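Local coordinates for protein B-agarase (Saccharophagus degradans, PDB 4BQ2) that hydrolyses agarose as a family 50 glycoside hydrolase, acting as an exo-beta-agarase, at residues Leu511-Arg521 / Glu551-Lys559. Sequence-based numbering, arbitrary orientation.
Sequences LGRPSEGVPTR and EFDLGVDVK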
loop_
_atom_site.group_PDB
_atom_site.type_symbol
_atom_site.label_atom_id
_atom_site.label_comp_id
_atom_site.label_asym_id
_atom_site.label_seq_id
_atom_site.Cartn_x
_atom_site.Cartn_y
_atom_site.Cartn_z
ATOM N N LEU A 511 7.680 25.287 12.795
ATOM C CA LEU A 511 7.538 26.649 13.333
ATOM C C LEU A 511 7.548 26.611 14.857
ATOM O O LEU A 511 8.001 27.558 15.500
ATOM C CB LEU A 511 6.269 27.326 12.821
ATOM C CG LEU A 511 6.385 27.868 11.396
ATOM C CD1 LEU A 511 5.021 28.314 10.893
ATOM C CD2 LEU A 511 7.412 28.995 11.307
ATOM N N GLY A 512 7.069 25.499 15.416
ATOM C CA GLY A 512 7.096 25.249 16.858
ATOM C C GLY A 512 8.487 25.088 17.445
ATOM O O GLY A 512 8.663 25.205 18.660
ATOM N N ARG A 513 9.487 24.856 16.593
ATOM C CA ARG A 513 10.864 24.623 17.043
ATOM C C ARG A 513 11.752 25.876 16.929
ATOM O O ARG A 513 11.507 26.758 16.096
ATOM C CB ARG A 513 11.511 23.467 16.233
ATOM C CG ARG A 513 10.771 22.143 16.324
ATOM C CD ARG A 513 11.298 21.130 15.295
ATOM N NE ARG A 513 12.673 20.655 15.553
ATOM C CZ ARG A 513 13.358 19.852 14.735
ATOM N NH1 ARG A 513 12.803 19.420 13.598
ATOM N NH2 ARG A 513 14.596 19.446 15.056
ATOM N N PRO A 514 12.798 25.956 17.773
ATOM C CA PRO A 514 13.848 26.977 17.655
ATOM C C PRO A 514 14.632 26.876 16.334
ATOM O O PRO A 514 14.844 25.766 15.824
ATOM C CB PRO A 514 14.780 26.652 18.827
ATOM C CG PRO A 514 14.519 25.219 19.152
ATOM C CD PRO A 514 13.066 25.014 18.874
ATOM N N SER A 515 15.071 28.020 15.805
ATOM C CA SER A 515 15.907 28.032 14.601
ATOM C C SER A 515 17.299 27.434 14.809
ATOM O O SER A 515 17.844 26.791 13.901
ATOM C CB SER A 515 16.052 29.459 14.064
ATOM O OG SER A 515 14.786 29.999 13.691
ATOM N N GLU A 516 17.894 27.682 15.981
ATOM C CA GLU A 516 19.230 27.171 16.276
ATOM C C GLU A 516 19.305 25.655 16.151
ATOM O O GLU A 516 18.549 24.935 16.796
ATOM C CB GLU A 516 19.706 27.600 17.681
ATOM C CG GLU A 516 21.074 27.036 18.079
ATOM C CD GLU A 516 21.520 27.465 19.487
ATOM O OE1 GLU A 516 20.771 28.208 20.162
ATOM O OE2 GLU A 516 22.626 27.057 19.924
ATOM N N GLY A 517 20.235 25.189 15.315
ATOM C CA GLY A 517 20.460 23.749 15.123
ATOM C C GLY A 517 19.467 23.073 14.169
ATOM O O GLY A 517 19.552 21.872 13.989
ATOM N N VAL A 518 18.541 23.841 13.579
ATOM C CA VAL A 518 17.424 23.296 12.743
ATOM C C VAL A 518 17.419 24.027 11.399
ATOM O O VAL A 518 16.752 25.078 11.220
ATOM C CB VAL A 518 16.040 23.394 13.451
ATOM C CG1 VAL A 518 14.943 22.633 12.702
ATOM C CG2 VAL A 518 16.125 22.833 14.868
ATOM N N PRO A 519 18.194 23.501 10.439
ATOM C CA PRO A 519 18.339 24.179 9.149
ATOM C C PRO A 519 17.015 24.527 8.462
ATOM O O PRO A 519 16.894 25.629 7.922
ATOM C CB PRO A 519 19.130 23.163 8.329
ATOM C CG PRO A 519 20.055 22.578 9.359
ATOM C CD PRO A 519 19.206 22.432 10.599
ATOM N N THR A 520 16.037 23.621 8.482
ATOM C CA THR A 520 14.743 23.887 7.815
ATOM C C THR A 520 14.016 25.044 8.541
ATOM O O THR A 520 13.357 25.876 7.916
ATOM C CB THR A 520 13.858 22.595 7.732
ATOM O OG1 THR A 520 14.412 21.663 6.770
ATOM C CG2 THR A 520 12.461 22.919 7.316
ATOM N N ARG A 521 14.152 25.096 9.856
ATOM C CA ARG A 521 13.546 26.210 10.638
ATOM C C ARG A 521 14.250 27.533 10.304
ATOM O O ARG A 521 13.589 28.576 10.143
ATOM C CB ARG A 521 13.560 25.923 12.140
ATOM C CG ARG A 521 12.930 27.014 13.045
ATOM C CD ARG A 521 11.529 27.399 12.614
ATOM N NE ARG A 521 10.715 28.024 13.684
ATOM C CZ ARG A 521 10.826 29.284 14.109
ATOM N NH1 ARG A 521 11.771 30.078 13.645
ATOM N NH2 ARG A 521 10.009 29.738 15.045
ATOM N N GLU A 551 12.651 36.255 19.758
ATOM C CA GLU A 551 11.638 35.423 20.428
ATOM C C GLU A 551 10.927 34.501 19.429
ATOM O O GLU A 551 10.635 33.337 19.719
ATOM C CB GLU A 551 10.602 36.264 21.183
ATOM C CG GLU A 551 9.727 35.427 22.115
ATOM C CD GLU A 551 8.816 36.254 23.034
ATOM O OE1 GLU A 551 8.386 37.375 22.664
ATOM O OE2 GLU A 551 8.530 35.762 24.143
ATOM N N PHE A 552 10.626 35.032 18.247
ATOM C CA PHE A 552 10.046 34.209 17.197
ATOM C C PHE A 552 10.953 32.992 16.928
ATOM O O PHE A 552 10.468 31.852 16.792
ATOM C CB PHE A 552 9.881 35.018 15.913
ATOM C CG PHE A 552 9.481 34.178 14.744
ATOM C CD1 PHE A 552 8.148 33.849 14.544
ATOM C CD2 PHE A 552 10.445 33.666 13.885
ATOM C CE1 PHE A 552 7.771 33.058 13.474
ATOM C CE2 PHE A 552 10.075 32.862 12.812
ATOM C CZ PHE A 552 8.735 32.567 12.607
ATOM N N ASP A 553 12.260 33.241 16.874
ATOM C CA ASP A 553 13.254 32.187 16.587
ATOM C C ASP A 553 13.529 31.205 17.715
ATOM O O ASP A 553 14.397 30.326 17.576
ATOM C CB ASP A 553 14.556 32.785 16.062
ATOM C CG ASP A 553 14.430 33.261 14.610
ATOM O OD1 ASP A 553 13.556 32.741 13.861
ATOM O OD2 ASP A 553 15.201 34.163 14.220
ATOM N N LEU A 554 12.790 31.339 18.820
ATOM C CA LEU A 554 12.802 30.324 19.887
ATOM C C LEU A 554 11.814 29.201 19.612
ATOM O O LEU A 554 11.829 28.184 20.294
ATOM C CB LEU A 554 12.443 30.937 21.252
ATOM C CG LEU A 554 13.301 32.072 21.804
ATOM C CD1 LEU A 554 12.575 32.684 23.002
ATOM C CD2 LEU A 554 14.698 31.594 22.171
ATOM N N GLY A 555 10.941 29.394 18.628
ATOM C CA GLY A 555 9.860 28.462 18.394
ATOM C C GLY A 555 8.546 29.059 18.853
ATOM O O GLY A 555 8.454 29.629 19.933
ATOM N N VAL A 556 7.527 28.916 18.020
ATOM C CA VAL A 556 6.203 29.488 18.265
ATOM C C VAL A 556 5.177 28.382 18.052
ATOM O O VAL A 556 5.191 27.713 16.998
ATOM C CB VAL A 556 5.892 30.606 17.248
ATOM C CG1 VAL A 556 4.419 31.028 17.321
ATOM C CG2 VAL A 556 6.845 31.779 17.432
ATOM N N ASP A 557 4.298 28.213 19.046
ATOM C CA ASP A 557 3.256 27.176 19.058
ATOM C C ASP A 557 1.988 27.540 18.212
ATOM O O ASP A 557 0.875 27.791 18.720
ATOM C CB ASP A 557 2.938 26.819 20.515
ATOM C CG ASP A 557 1.927 25.703 20.649
ATOM O OD1 ASP A 557 1.793 24.864 19.731
ATOM O OD2 ASP A 557 1.258 25.663 21.701
ATOM N N VAL A 558 2.182 27.566 16.902
ATOM C CA VAL A 558 1.108 27.860 15.954
ATOM C C VAL A 558 0.045 26.774 15.973
ATOM O O VAL A 558 -1.080 26.986 15.527
ATOM C CB VAL A 558 1.667 28.109 14.543
ATOM C CG1 VAL A 558 2.382 29.452 14.499
ATOM C CG2 VAL A 558 2.611 26.989 14.114
ATOM N N LYS A 559 0.398 25.624 16.542
ATOM C CA LYS A 559 -0.473 24.459 16.587
ATOM C C LYS A 559 -1.779 24.755 17.310
ATOM O O LYS A 559 -2.809 24.215 16.956
ATOM C CB LYS A 559 0.277 23.307 17.246
ATOM C CG LYS A 559 -0.520 22.074 17.596
ATOM C CD LYS A 559 0.434 20.945 17.988
ATOM C CE LYS A 559 1.649 21.416 18.794
ATOM N NZ LYS A 559 1.382 21.821 20.212
HETATM O O HOH W 1 17.037 29.721 17.940
#
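The guanidinium of R521 lies off-centre over one face of the F552 ring: R521 CZ is 4.5 Å from the ring centroid and the two planes are 44° apart, a tilted cation-pi contact. L511 CD2 covers a face of the guanidinium toward its rim and also touches F552 CZ. At the guanidinium edge, R521 NE and NH2 grip L511 O side-on, with that oxygen only 5° out of their plane; R521 NH2 also donates to F552 O at 2.8 Å. R521 NH1 makes a weak, bent hydrogen bond within a salt bridge to D553 OD1 at 3.2 Å. R521 reaches these partners because its chain, extended at chi1, bends at chi2 (52°). Beyond the segments, S525 and K529 of helix 519-532 hold the D553 carboxylate and probably fix its orientation.

Two backbone hydrogen bonds also join the segments. V556 N donates almost straight to L511 O at 2.9 Å, giving that oxygen a third donor, while S515 N binds D553 O at 3.0 Å. Between them G555, with positive phi and no side chain, makes CA-H...O contacts to L511, G512 and R513, the nearest from G555 CA to R513 O at 3.3 Å. Deeper, L511 CB meets V558 CG2 at 3.9 Å, and both side chains rest on Y571 of helix 565-593.

F552 to G555 form a type I turn as helix 549-552 ends. R521 clamps connection 512-518 to this exit through the L511 and F552 carbonyls and the D553 carboxylate. With 21 of the 29 intervening residues helical and the contact centre about 34 Å from the chain centre, this is probably a peripheral helical subdomain.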